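Local coordinates for fumarylacetoacetate hydrolase (Burkholderia xenovorans, PDB 5TI1), which probably hydrolyses fumarylacetoacetate to fumarate and acetoacetate, the last step of phenylalanine and tyrosine breakdown, using a bound magnesium ion, at residues D96-G101 / H251-V256. Sequence-based numbering, arbitrary orientation. Where two conformers were deposited one is given.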
loop_
_atom_site.group_PDB
_atom_site.type_symbol
_atom_site.label_atom_id
_atom_site.label_comp_id
_atom_site.label_asym_id
_atom_site.label_seq_id
_atom_site.Cartn_x
_atom_site.Cartn_y
_atom_site.Cartn_z
ATOM N N ASP B 96 -8.563 11.220 11.776
ATOM C CA ASP B 96 -8.500 12.599 12.265
ATOM C C ASP B 96 -8.388 12.656 13.787
ATOM O O ASP B 96 -7.630 13.470 14.327
ATOM C CB ASP B 96 -9.734 13.372 11.783
ATOM C CG ASP B 96 -9.672 13.724 10.302
ATOM O OD1 ASP B 96 -8.618 13.514 9.681
ATOM O OD2 ASP B 96 -10.679 14.212 9.764
ATOM N N PHE B 97 -9.152 11.819 14.498
ATOM C CA PHE B 97 -9.046 11.799 15.955
ATOM C C PHE B 97 -7.698 11.252 16.415
ATOM O O PHE B 97 -7.079 11.802 17.335
ATOM C CB PHE B 97 -10.187 10.978 16.567
ATOM C CG PHE B 97 -9.939 10.598 17.999
ATOM C CD1 PHE B 97 -9.984 11.556 18.995
ATOM C CD2 PHE B 97 -9.622 9.292 18.342
ATOM C CE1 PHE B 97 -9.747 11.221 20.317
ATOM C CE2 PHE B 97 -9.374 8.952 19.662
ATOM C CZ PHE B 97 -9.438 9.915 20.650
ATOM N N ILE B 98 -7.230 10.161 15.796
ATOM C CA ILE B 98 -5.911 9.619 16.129
ATOM C C ILE B 98 -4.830 10.672 15.913
ATOM O O ILE B 98 -3.945 10.867 16.764
ATOM C CB ILE B 98 -5.626 8.348 15.308
ATOM C CG1 ILE B 98 -6.541 7.205 15.739
ATOM C CG2 ILE B 98 -4.193 7.920 15.491
ATOM C CD1 ILE B 98 -6.556 6.021 14.744
ATOM N N ALA B 99 -4.899 11.387 14.786
ATOM C CA ALA B 99 -3.901 12.408 14.474
ATOM C C ALA B 99 -3.767 13.448 15.579
ATOM O O ALA B 99 -2.725 14.104 15.669
ATOM C CB ALA B 99 -4.250 13.099 13.156
ATOM N N LEU B 100 -4.783 13.592 16.437
ATOM C CA LEU B 100 -4.716 14.563 17.521
ATOM C C LEU B 100 -3.615 14.248 18.521
ATOM O O LEU B 100 -3.250 15.120 19.314
ATOM C CB LEU B 100 -6.060 14.641 18.243
ATOM C CG LEU B 100 -7.194 15.303 17.473
ATOM C CD1 LEU B 100 -8.415 15.388 18.366
ATOM C CD2 LEU B 100 -6.747 16.685 17.001
ATOM N N GLY B 101 -3.088 13.030 18.517
ATOM C CA GLY B 101 -1.937 12.696 19.328
ATOM C C GLY B 101 -2.318 12.064 20.656
ATOM O O GLY B 101 -3.462 12.121 21.117
ATOM N N HIS B 251 4.643 5.728 18.830
ATOM C CA HIS B 251 3.979 5.949 17.553
ATOM C C HIS B 251 2.759 5.061 17.344
ATOM O O HIS B 251 2.030 5.273 16.373
ATOM C CB HIS B 251 4.963 5.728 16.399
ATOM C CG HIS B 251 6.082 6.725 16.362
ATOM N ND1 HIS B 251 6.252 7.621 15.327
ATOM C CD2 HIS B 251 7.081 6.976 17.241
ATOM C CE1 HIS B 251 7.319 8.366 15.557
ATOM N NE2 HIS B 251 7.838 7.997 16.715
ATOM N N ILE B 252 2.505 4.093 18.232
ATOM C CA ILE B 252 1.453 3.093 18.038
ATOM C C ILE B 252 0.201 3.516 18.799
ATOM O O ILE B 252 0.264 3.847 19.990
ATOM C CB ILE B 252 1.923 1.698 18.486
ATOM C CG1 ILE B 252 3.185 1.292 17.724
ATOM C CG2 ILE B 252 0.807 0.669 18.287
ATOM C CD1 ILE B 252 3.683 -0.089 18.070
ATOM N N PHE B 253 -0.945 3.476 18.119
ATOM C CA PHE B 253 -2.221 3.851 18.720
ATOM C C PHE B 253 -2.908 2.669 19.407
ATOM O O PHE B 253 -3.356 2.781 20.550
ATOM C CB PHE B 253 -3.140 4.448 17.644
ATOM C CG PHE B 253 -4.545 4.703 18.112
ATOM C CD1 PHE B 253 -4.797 5.640 19.111
ATOM C CD2 PHE B 253 -5.619 4.014 17.542
ATOM C CE1 PHE B 253 -6.093 5.886 19.546
ATOM C CE2 PHE B 253 -6.923 4.247 17.968
ATOM C CZ PHE B 253 -7.162 5.187 18.974
ATOM N N GLY B 254 -3.018 1.544 18.720
ATOM C CA GLY B 254 -3.732 0.418 19.279
ATOM C C GLY B 254 -3.601 -0.801 18.395
ATOM O O GLY B 254 -2.792 -0.831 17.464
ATOM N N MET B 255 -4.441 -1.805 18.675
ATOM C CA MET B 255 -4.328 -3.103 18.028
ATOM C C MET B 255 -5.704 -3.619 17.637
ATOM O O MET B 255 -6.713 -3.290 18.271
ATOM C CB MET B 255 -3.640 -4.112 18.949
ATOM C CG MET B 255 -3.158 -5.365 18.266
ATOM S SD MET B 255 -2.370 -6.455 19.462
ATOM C CE MET B 255 -0.981 -5.451 19.989
ATOM N N VAL B 256 -5.726 -4.433 16.580
ATOM C CA VAL B 256 -6.898 -5.170 16.140
ATOM C C VAL B 256 -6.479 -6.619 15.906
ATOM O O VAL B 256 -5.294 -6.946 15.864
ATOM C CB VAL B 256 -7.518 -4.581 14.857
ATOM C CG1 VAL B 256 -8.048 -3.177 15.115
ATOM C CG2 VAL B 256 -6.494 -4.607 13.722
#
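With chi1 at 172°, F253 extends its ring from the strand with CG opposite the backbone N; in I98, chi1 of -68° sets CG1 opposite the carbonyl carbon, and the near-extended second torsion carries CD1 onward beside the ring. The example illustrates how an aliphatic branch can use an aromatic face as a seat. CG1 of I98 stands 3.7 Å from the centroid of the F253 ring, only 9° off the normal, in a CH-pi contact, and CD1 of I98 lies on the same side of the ring, displaced past its CD2-CE2 bond, 3.6 Å from CD2 of F253. The two side chains cross nearly at right angles. Here the short helix 95-99, within the N-terminal family region, packs on strand 252-263 of the mixed sheet in the FAH-type C-terminal region; the magnesium-binding D260 lies farther along the same strand, but this meeting is away from the metal site. F97, one residue before I98, adds a looser touch, its CE2 lying 4.4 Å from CZ of F253, and its ring also meets F44. All three touching residues are buried. W105 joins the cluster twice, meeting the F253 ring edge-to-face and hydrogen-bonding through NE1 to the carbonyl O of I98.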